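Glutamine synthetase (Streptomyces coelicolor, PDB 4BAX) belongs to the glutamine synthetase family, pairing an N-terminal beta-grasp domain with a larger catalytic domain in an assembly of ten chains. Local coordinates at residues 80-83 against 84-88; 150-153 against 154-158; 160-164 against 165-169; 220-223 against 224-228; 329-332 against 333-337. All coordinates share one frame; numbering follows the deposited sequence.

Contact 1: residues 80-83 against 84-88; sequences EVLD and TDMTP
Asp83 and Thr87 meet where the chain reverses, their side chains crossing at a slant so that CB of Asp83 lies 3.7 Å from OG1 of Thr87. From the turn itself comes Asp85, whose OD1 reaches back to within 3.2 Å of Asp83 CB. CG of Asp85 sits between the backbone N and the carbonyl carbon (chi1 62°), which folds the carboxylate over its own backbone, and OD1 accepts the N-H of Thr87 at 3.0 Å from above the carboxylate plane, an Asx turn. The carboxylate of Asp83 is divided: OD2 stays 3.7 Å from Thr87 OG1, while OD1 accepts from a water that in turn takes the N-H of Thr84. Across the other flank, Leu82 CD1 meets Met86 SD at 4.0 Å, the methionine chain being bent at chi2 and chi3, and Leu82 CD2 rests against Pro88 CA. The backbone is closed by Asp83 N to Thr87 O (2.7 Å) and Met86 N to Asp83 O (2.8 Å). A type I turn from Asp83 to Met86, with positive phi at its last residue and this pair of bonds, is the classic type I turn with a G1 bulge, placed where strand 75-82 leaves the beta-grasp sheet.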
# COMPACT_ATOMS: atom_id res chain seq x y z
N GLU A 80 -18.12 41.36 -18.15
CA GLU A 80 -18.63 41.99 -16.94
C GLU A 80 -20.07 41.53 -16.82
O GLU A 80 -20.69 41.14 -17.83
CB GLU A 80 -18.50 43.52 -16.99
CG GLU A 80 -19.41 44.18 -18.03
CD GLU A 80 -19.28 45.70 -18.03
OE1 GLU A 80 -18.57 46.23 -17.13
OE2 GLU A 80 -19.88 46.37 -18.91
N VAL A 81 -20.61 41.63 -15.62
CA VAL A 81 -21.93 41.09 -15.35
C VAL A 81 -22.94 42.23 -15.28
O VAL A 81 -22.72 43.23 -14.57
CB VAL A 81 -21.95 40.25 -14.04
CG1 VAL A 81 -23.32 39.64 -13.79
CG2 VAL A 81 -20.89 39.16 -14.11
N LEU A 82 -24.04 42.06 -16.00
CA LEU A 82 -25.06 43.09 -16.05
C LEU A 82 -26.39 42.53 -15.62
O LEU A 82 -26.64 41.33 -15.75
CB LEU A 82 -25.20 43.63 -17.47
CG LEU A 82 -23.91 44.08 -18.14
CD1 LEU A 82 -24.27 44.63 -19.51
CD2 LEU A 82 -23.13 45.08 -17.29
N ASP A 83 -27.25 43.43 -15.15
CA ASP A 83 -28.63 43.11 -14.88
C ASP A 83 -29.31 42.99 -16.24
O ASP A 83 -28.72 43.39 -17.25
CB ASP A 83 -29.28 44.24 -14.05
CG ASP A 83 -29.01 44.12 -12.54
OD1 ASP A 83 -28.94 42.98 -12.01
OD2 ASP A 83 -28.88 45.17 -11.86
N THR A 84 -30.54 42.49 -16.26
CA THR A 84 -31.30 42.29 -17.52
C THR A 84 -31.57 43.61 -18.26
O THR A 84 -31.81 43.61 -19.47
CB THR A 84 -32.63 41.54 -17.26
OG1 THR A 84 -33.37 42.21 -16.24
CG2 THR A 84 -32.35 40.12 -16.79
N ASP A 85 -31.53 44.72 -17.54
CA ASP A 85 -31.71 46.04 -18.12
C ASP A 85 -30.37 46.59 -18.63
O ASP A 85 -30.24 47.79 -18.88
CB ASP A 85 -32.37 47.00 -17.12
CG ASP A 85 -31.51 47.23 -15.87
OD1 ASP A 85 -30.39 46.68 -15.77
OD2 ASP A 85 -31.98 47.95 -14.95
N MET A 86 -29.35 45.73 -18.66
CA MET A 86 -28.05 46.08 -19.23
C MET A 86 -27.27 47.06 -18.34
O MET A 86 -26.24 47.59 -18.75
CB MET A 86 -28.17 46.61 -20.66
CG MET A 86 -28.68 45.59 -21.64
SD MET A 86 -27.58 44.19 -21.79
CE MET A 86 -28.76 42.84 -21.72
N THR A 87 -27.77 47.30 -17.13
CA THR A 87 -27.02 48.09 -16.17
C THR A 87 -26.08 47.15 -15.41
O THR A 87 -26.30 45.94 -15.39
CB THR A 87 -27.97 48.83 -15.18
OG1 THR A 87 -28.70 47.88 -14.39
CG2 THR A 87 -28.98 49.67 -15.95
N PRO A 88 -25.01 47.71 -14.79
CA PRO A 88 -24.09 46.84 -14.04
C PRO A 88 -24.76 46.15 -12.87
O PRO A 88 -25.59 46.76 -12.17
CB PRO A 88 -23.02 47.82 -13.53
CG PRO A 88 -23.08 48.98 -14.47
CD PRO A 88 -24.51 49.09 -14.91
O HOH W 1 -31.31 41.58 -13.70

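Contact 2: residues 150-153 against 154-158; sequences FGRD and VVEAH
Gly151 and Val155 make the first backbone bond of helix 152-164, Val155 N to Gly151 O at 3.0 Å. The next two follow in helical order, Glu156 N to Arg152 O at 2.9 Å and Ala157 N to Asp153 O at 3.1 Å. Gly151 holds the N-cap position with phi at 93°, a backbone shape that suits a glycine, and having no side chain it offers its carbonyl but no capping group. Asp153, two residues on, has CG between its backbone N and carbonyl carbon (chi1 49°); this folds the carboxylate back on the helix start, where OD1 takes a weak bond from Val154 N at 3.0 Å.

The valines pack carbon against the Gly151 carbonyl. Val155 CG2 lies 3.3 Å from Gly151 O, and Val154 CB is 3.4 Å from the same oxygen. Both side chains also make apolar contact with Phe119 of strand 110-121.

Arg152 and Glu156 find their charged partners in another subunit. One turn apart, they approach only as far as CD of Arg152 to OE2 of Glu156 at 4.3 Å, and each has its salt bridge in a third subunit: Arg152 with Glu209, Glu156 with Arg70. The Asp153 side chain lies about 3 Å from a sodium ion.

The chemistry is thus divided. Backbone bonds form the first turn and the buried valines pack inside the subunit, while the charges of Arg152 and Glu156 are spent on the neighbouring chain and the carboxylate of Asp153, at the positive end of the helix dipole, is probably stabilised as an anion.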
# COMPACT_ATOMS: atom_id res chain seq x y z
N PHE A 150 9.13 23.63 -5.45
CA PHE A 150 7.94 22.80 -5.65
C PHE A 150 6.97 23.44 -6.61
O PHE A 150 6.54 24.58 -6.40
CB PHE A 150 7.24 22.50 -4.31
CG PHE A 150 8.19 22.09 -3.20
CD1 PHE A 150 8.87 23.05 -2.47
CD2 PHE A 150 8.40 20.74 -2.92
CE1 PHE A 150 9.75 22.67 -1.47
CE2 PHE A 150 9.28 20.35 -1.92
CZ PHE A 150 9.96 21.33 -1.19
N GLY A 151 6.63 22.69 -7.67
CA GLY A 151 5.64 23.16 -8.63
C GLY A 151 6.14 23.90 -9.86
O GLY A 151 5.34 24.51 -10.56
N ARG A 152 7.44 23.83 -10.15
CA ARG A 152 8.00 24.57 -11.28
C ARG A 152 7.39 24.16 -12.60
O ARG A 152 7.25 24.98 -13.49
CB ARG A 152 9.52 24.47 -11.34
CG ARG A 152 10.16 25.74 -11.87
CD ARG A 152 11.50 25.48 -12.53
NE ARG A 152 12.55 25.40 -11.52
CZ ARG A 152 13.12 26.45 -10.94
NH1 ARG A 152 12.77 27.68 -11.29
NH2 ARG A 152 14.06 26.28 -10.03
N ASP A 153 7.04 22.89 -12.73
CA ASP A 153 6.40 22.45 -13.96
C ASP A 153 5.06 23.21 -14.18
O ASP A 153 4.78 23.65 -15.29
CB ASP A 153 6.21 20.92 -13.98
CG ASP A 153 5.58 20.40 -12.69
OD1 ASP A 153 5.56 21.14 -11.67
OD2 ASP A 153 5.12 19.23 -12.69
N VAL A 154 4.28 23.40 -13.11
CA VAL A 154 3.04 24.17 -13.19
C VAL A 154 3.32 25.63 -13.53
O VAL A 154 2.68 26.23 -14.40
CB VAL A 154 2.23 24.15 -11.84
CG1 VAL A 154 0.84 24.77 -12.06
CG2 VAL A 154 2.06 22.74 -11.28
N VAL A 155 4.32 26.20 -12.86
CA VAL A 155 4.66 27.59 -13.03
C VAL A 155 5.09 27.89 -14.47
O VAL A 155 4.68 28.90 -15.07
CB VAL A 155 5.76 27.98 -12.07
CG1 VAL A 155 6.25 29.39 -12.38
CG2 VAL A 155 5.27 27.84 -10.63
N GLU A 156 5.89 26.99 -15.03
CA GLU A 156 6.34 27.15 -16.40
C GLU A 156 5.22 27.03 -17.40
O GLU A 156 5.15 27.82 -18.35
CB GLU A 156 7.45 26.17 -16.74
CG GLU A 156 8.74 26.41 -15.99
CD GLU A 156 9.60 27.55 -16.58
OE1 GLU A 156 9.45 27.91 -17.78
OE2 GLU A 156 10.45 28.08 -15.84
N ALA A 157 4.30 26.08 -17.17
CA ALA A 157 3.17 25.91 -18.08
C ALA A 157 2.29 27.17 -18.09
O ALA A 157 1.85 27.64 -19.16
CB ALA A 157 2.38 24.69 -17.70
N HIS A 158 2.07 27.73 -16.91
CA HIS A 158 1.29 28.94 -16.76
C HIS A 158 1.94 30.18 -17.41
O HIS A 158 1.27 30.97 -18.09
CB HIS A 158 1.02 29.18 -15.30
CG HIS A 158 0.41 30.51 -15.00
ND1 HIS A 158 1.11 31.54 -14.41
CD2 HIS A 158 -0.84 30.98 -15.23
CE1 HIS A 158 0.31 32.58 -14.27
NE2 HIS A 158 -0.88 32.27 -14.75

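Contact 3: residues 160-164 against 165-169; sequences ENCLK and AGLGI
Leu163 O receives the N-H of Gly166 at 2.8 Å, the shortest polar bond of this helix end. The donor stands well above the carbonyl plane, and the N-H...O angle is 140°, as expected where the chain tightens on leaving the helix. One residue further on, Leu167 N reaches back over five residues to Cys162 O at 3.0 Å, a straighter bond of 160°. The two nested bonds, with positive phi at Gly166, make a Schellman motif. Just before it, Ala165 N still bonds to Asn161 O at 3.0 Å in ordinary helical fashion, and Ala165 CB lies 3.4 Å from Cys162 O.

The apolar side chains that accompany the motif come from both sides of the turn. Leu167 has CG beside its backbone N and anti to the carbonyl carbon (chi1 -49°), which brings CD1 to 4.1 Å from Cys162 SG; this pairing of the residue after the glycine with one in the last turn is the customary hydrophobic partner of a Schellman end. Ile169, past the inverse gamma turn centred on Gly168, approaches the same cysteine, its CG1 3.8 Å from Cys162 CB. Leu163 CD2 adds a looser contact, 4.2 Å from Ile169 CB.

Asn161 bonds through ND2 to Thr207 of helix 190-210, and Gly168 pairs with Gly186 of strand 180-188. The motif therefore turns the chain from helix 152-164 into strand 169-174, with Ala200 of helix 190-210 packed against Cys162 and Leu167, and Lys5 of a third subunit against Glu160 and Leu163.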
# COMPACT_ATOMS: atom_id res chain seq x y z
N GLU A 160 4.14 30.24 -19.92
CA GLU A 160 4.06 30.05 -21.36
C GLU A 160 2.61 30.27 -21.84
O GLU A 160 2.37 30.91 -22.85
CB GLU A 160 4.57 28.66 -21.76
CG GLU A 160 4.58 28.38 -23.28
CD GLU A 160 5.54 29.31 -24.06
OE1 GLU A 160 6.22 30.17 -23.45
OE2 GLU A 160 5.63 29.18 -25.31
N ASN A 161 1.66 29.82 -21.03
CA ASN A 161 0.25 30.02 -21.36
C ASN A 161 -0.15 31.50 -21.35
O ASN A 161 -0.88 31.93 -22.25
CB ASN A 161 -0.62 29.22 -20.39
CG ASN A 161 -0.75 27.76 -20.80
OD1 ASN A 161 -0.48 27.41 -21.94
ND2 ASN A 161 -1.15 26.90 -19.86
N CYS A 162 0.34 32.27 -20.38
CA CYS A 162 0.05 33.70 -20.29
C CYS A 162 0.62 34.47 -21.51
O CYS A 162 -0.02 35.37 -22.08
CB CYS A 162 0.61 34.28 -18.98
SG CYS A 162 -0.36 33.83 -17.47
N LEU A 163 1.85 34.11 -21.90
CA LEU A 163 2.50 34.75 -23.05
C LEU A 163 1.83 34.42 -24.40
O LEU A 163 1.64 35.30 -25.24
CB LEU A 163 4.00 34.41 -23.09
CG LEU A 163 4.76 34.94 -21.86
CD1 LEU A 163 6.20 34.45 -21.77
CD2 LEU A 163 4.74 36.46 -21.87
N LYS A 164 1.42 33.16 -24.56
CA LYS A 164 0.70 32.74 -25.75
C LYS A 164 -0.63 33.48 -25.83
O LYS A 164 -1.10 33.82 -26.91
CB LYS A 164 0.47 31.23 -25.73
CG LYS A 164 1.32 30.47 -26.71
CD LYS A 164 1.97 29.27 -26.03
CE LYS A 164 0.96 28.20 -25.67
NZ LYS A 164 1.39 26.89 -26.25
N ALA A 165 -1.22 33.74 -24.66
CA ALA A 165 -2.43 34.56 -24.55
C ALA A 165 -2.16 36.06 -24.80
O ALA A 165 -3.11 36.84 -24.99
CB ALA A 165 -3.08 34.36 -23.20
N GLY A 166 -0.89 36.46 -24.77
CA GLY A 166 -0.53 37.85 -25.01
C GLY A 166 -0.52 38.79 -23.82
O GLY A 166 -0.39 40.01 -23.97
N LEU A 167 -0.58 38.24 -22.62
CA LEU A 167 -0.61 39.06 -21.42
C LEU A 167 0.73 39.72 -21.09
O LEU A 167 1.80 39.19 -21.44
CB LEU A 167 -1.09 38.25 -20.24
CG LEU A 167 -2.36 37.45 -20.48
CD1 LEU A 167 -2.74 36.75 -19.15
CD2 LEU A 167 -3.44 38.39 -21.00
N GLY A 168 0.69 40.89 -20.47
CA GLY A 168 1.91 41.62 -20.19
C GLY A 168 2.56 41.13 -18.91
O GLY A 168 2.42 41.72 -17.83
N ILE A 169 3.27 40.01 -19.03
CA ILE A 169 3.97 39.45 -17.90
C ILE A 169 5.40 39.93 -17.99
O ILE A 169 6.03 39.78 -19.04
CB ILE A 169 3.95 37.92 -17.96
CG1 ILE A 169 2.52 37.41 -18.16
CG2 ILE A 169 4.59 37.34 -16.71
CD1 ILE A 169 1.61 37.73 -17.00

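Contact 4: residues 220-223 against 224-228; sequences KPVK and GDWNG
Lys220 stretches across the loop to the backbone of Gly224 and Trp226, and its ammonium supplies the polar part of this contact. NZ bonds to Gly224 O at 2.8 Å, the donor tilted 27° from the carbonyl plane. A second bond goes to Trp226 O, modelled so short that its length is doubtful. CG lies opposite the backbone N (chi1 -167°) and the chain then bends at chi2, which sends the rest of the side chain over the loop with CE 3.2 Å from Gly224 O. One ammonium thus bonds to Gly224 O and, as modelled, to Trp226 O.

The apolar part belongs to Val222 and Trp226, which run side by side and point the same way. Val222 CG1 meets the indole obliquely, 3.5 Å from Trp226 CD1. At the indole's edge, in its plane, lies Lys223 O, also 3.5 Å from Trp226 CD1. Beyond the loop the same indole meets Phe128 edge-to-face. Gly224, at positive phi, carries the chain round the bend.

With neither helix nor strand in it, this is an irregular surface loop linking strands 214-216 and 231-236 of the catalytic domain, with a lysine reaching across to main-chain carbonyls.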
# COMPACT_ATOMS: atom_id res chain seq x y z
N LYS A 220 -2.54 34.38 4.08
CA LYS A 220 -1.72 33.67 5.05
C LYS A 220 -2.07 32.17 5.08
O LYS A 220 -2.68 31.69 6.04
CB LYS A 220 -1.91 34.30 6.45
CG LYS A 220 -0.89 33.89 7.52
CD LYS A 220 0.42 34.65 7.37
CE LYS A 220 1.34 34.42 8.57
NZ LYS A 220 2.79 34.66 8.26
N PRO A 221 -1.65 31.43 4.05
CA PRO A 221 -2.01 30.01 3.88
C PRO A 221 -1.53 29.11 5.04
O PRO A 221 -2.24 28.18 5.42
CB PRO A 221 -1.32 29.65 2.55
CG PRO A 221 -0.24 30.63 2.40
CD PRO A 221 -0.77 31.90 2.98
N VAL A 222 -0.37 29.41 5.62
CA VAL A 222 0.05 28.71 6.84
C VAL A 222 0.27 29.72 7.96
O VAL A 222 1.00 30.71 7.78
CB VAL A 222 1.35 27.90 6.61
CG1 VAL A 222 1.75 27.15 7.87
CG2 VAL A 222 1.19 26.92 5.44
N LYS A 223 -0.31 29.46 9.13
CA LYS A 223 -0.16 30.40 10.24
C LYS A 223 1.26 30.35 10.82
O LYS A 223 1.96 29.33 10.71
CB LYS A 223 -1.20 30.17 11.34
CG LYS A 223 -0.78 29.12 12.37
CD LYS A 223 -1.94 28.25 12.87
CE LYS A 223 -1.41 27.11 13.77
NZ LYS A 223 -2.52 26.37 14.44
N GLY A 224 1.71 31.46 11.38
CA GLY A 224 3.04 31.52 11.94
C GLY A 224 4.04 32.38 11.19
O GLY A 224 3.68 33.37 10.56
N ASP A 225 5.29 31.95 11.21
CA ASP A 225 6.35 32.76 10.62
C ASP A 225 6.48 32.50 9.14
O ASP A 225 7.32 33.10 8.47
CB ASP A 225 7.67 32.48 11.33
CG ASP A 225 7.74 33.14 12.69
OD1 ASP A 225 7.06 34.17 12.88
OD2 ASP A 225 8.52 32.65 13.55
N TRP A 226 5.66 31.58 8.63
CA TRP A 226 5.60 31.32 7.20
C TRP A 226 5.05 32.53 6.44
O TRP A 226 4.09 33.18 6.86
CB TRP A 226 4.79 30.04 6.92
CG TRP A 226 5.33 28.88 7.70
CD1 TRP A 226 4.88 28.42 8.91
CD2 TRP A 226 6.45 28.07 7.35
NE1 TRP A 226 5.66 27.35 9.32
CE2 TRP A 226 6.63 27.12 8.38
CE3 TRP A 226 7.32 28.05 6.27
CZ2 TRP A 226 7.64 26.18 8.35
CZ3 TRP A 226 8.33 27.10 6.25
CH2 TRP A 226 8.47 26.18 7.28
N ASN A 227 5.66 32.82 5.30
CA ASN A 227 5.36 34.04 4.57
C ASN A 227 3.94 34.15 4.03
O ASN A 227 3.38 33.19 3.48
CB ASN A 227 6.36 34.24 3.43
CG ASN A 227 7.34 35.36 3.71
OD1 ASN A 227 7.85 35.50 4.83
ND2 ASN A 227 7.65 36.14 2.68
N GLY A 228 3.39 35.35 4.14
CA GLY A 228 2.10 35.65 3.55
C GLY A 228 2.18 35.85 2.04
O GLY A 228 3.27 36.00 1.47

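Contact 5: residues 329-332 against 333-337; sequences LLVD and TCCTA
Asp332 carries the only flat side chain here, a carboxylate lying alongside Thr336 and pointing the same way, with OD1 3.6 Å from Thr336 OG1. The flat peptide carbonyl of Asp332 is met more closely: Thr336 OG1 donates to Asp332 O at 2.8 Å, in the carbonyl plane. OG1 of Thr336 sits beside its own backbone N (chi1 -73°), which turns the hydroxyl back toward the preceding turn. Asp332 O also takes a weak bond from Thr336 N, so this oxygen accepts from both the hydroxyl and, less firmly, the N-H of one residue.

The preceding backbone bonds run from residue i+4 to i. Thr333 N bonds to Leu329 O at 2.9 Å and Cys334 N to Leu330 O, also at 2.9 Å, whereas Cys335 N meets Val331 O at 3.0 Å in a less straight bond of 138°. Thr333 OG1 has its hydrogen-bond partner outside, in NE2 of His263.

Sulfur packs on carbon one turn back: Cys335 SG lies 4.0 Å from Val331 CG1, and Cys334 SG is 4.2 Å from Leu330 CD2. These two pairs cover different sides of the helix. Leu330 and Cys334 face Thr233 and Phe235 of strand 231-236, while Val331 is against Phe104.

The arrangement is that of a largely buried part of the C-terminal helix 323-341, with a wider pi-type turn at 333-335 and a threonine hydroxyl bonded to the carbonyl four residues earlier.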
# COMPACT_ATOMS: atom_id res chain seq x y z
N LEU A 329 -9.12 52.52 -6.20
CA LEU A 329 -8.83 53.22 -4.96
C LEU A 329 -7.56 54.06 -5.05
O LEU A 329 -7.52 55.21 -4.56
CB LEU A 329 -8.70 52.20 -3.82
CG LEU A 329 -9.98 51.53 -3.35
CD1 LEU A 329 -9.68 50.51 -2.26
CD2 LEU A 329 -10.94 52.59 -2.85
N LEU A 330 -6.52 53.49 -5.65
CA LEU A 330 -5.26 54.21 -5.81
C LEU A 330 -5.44 55.41 -6.73
O LEU A 330 -4.91 56.48 -6.46
CB LEU A 330 -4.17 53.28 -6.33
CG LEU A 330 -3.58 52.43 -5.21
CD1 LEU A 330 -2.69 51.31 -5.76
CD2 LEU A 330 -2.82 53.33 -4.22
N VAL A 331 -6.18 55.23 -7.82
CA VAL A 331 -6.45 56.34 -8.73
C VAL A 331 -7.29 57.41 -8.04
O VAL A 331 -6.97 58.60 -8.13
CB VAL A 331 -7.17 55.86 -9.98
CG1 VAL A 331 -7.82 57.01 -10.70
CG2 VAL A 331 -6.20 55.12 -10.89
N ASP A 332 -8.33 57.00 -7.32
CA ASP A 332 -9.19 57.99 -6.68
C ASP A 332 -8.36 58.80 -5.71
O ASP A 332 -8.31 60.02 -5.79
CB ASP A 332 -10.35 57.32 -5.94
CG ASP A 332 -11.49 58.30 -5.63
OD1 ASP A 332 -11.21 59.49 -5.40
OD2 ASP A 332 -12.66 57.88 -5.64
N THR A 333 -7.67 58.11 -4.82
CA THR A 333 -6.95 58.82 -3.78
C THR A 333 -5.78 59.65 -4.32
O THR A 333 -5.76 60.88 -4.16
CB THR A 333 -6.46 57.83 -2.68
OG1 THR A 333 -7.59 57.20 -2.05
CG2 THR A 333 -5.57 58.52 -1.65
N CYS A 334 -4.88 59.01 -5.04
CA CYS A 334 -3.66 59.68 -5.48
C CYS A 334 -3.87 60.76 -6.54
O CYS A 334 -3.41 61.89 -6.38
CB CYS A 334 -2.64 58.65 -5.97
SG CYS A 334 -2.14 57.44 -4.73
N CYS A 335 -4.62 60.40 -7.60
CA CYS A 335 -4.83 61.31 -8.73
C CYS A 335 -5.61 62.55 -8.32
O CYS A 335 -5.39 63.65 -8.82
CB CYS A 335 -5.56 60.59 -9.87
SG CYS A 335 -4.61 59.37 -10.78
N THR A 336 -6.53 62.36 -7.37
CA THR A 336 -7.30 63.47 -6.84
C THR A 336 -6.38 64.42 -6.08
O THR A 336 -6.42 65.63 -6.28
CB THR A 336 -8.41 62.98 -5.90
OG1 THR A 336 -9.45 62.37 -6.68
CG2 THR A 336 -8.98 64.12 -5.09
N ALA A 337 -5.52 63.85 -5.24
CA ALA A 337 -4.60 64.67 -4.48
C ALA A 337 -3.62 65.38 -5.40
O ALA A 337 -3.31 66.54 -5.16
CB ALA A 337 -3.87 63.83 -3.46

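The five contacts are all local and follow one another along the chain. Contacts 2 and 3 are nearest neighbours, centres about 14 Å apart, and form the start and end of the same helix, 152-164; both also touch a third subunit. A sodium ion is close to contact 2, whereas the side chains of Asn161 (contact 3) and Pro221 (contact 4) are each about 13 Å from a sodium ion. Contact 1, in the beta-grasp region, lies across the chain's centre from contact 4, about 39 Å between centres. Contact 5, on the C-terminal helix, is likewise across the centre from contact 2, their centres about 36 Å apart.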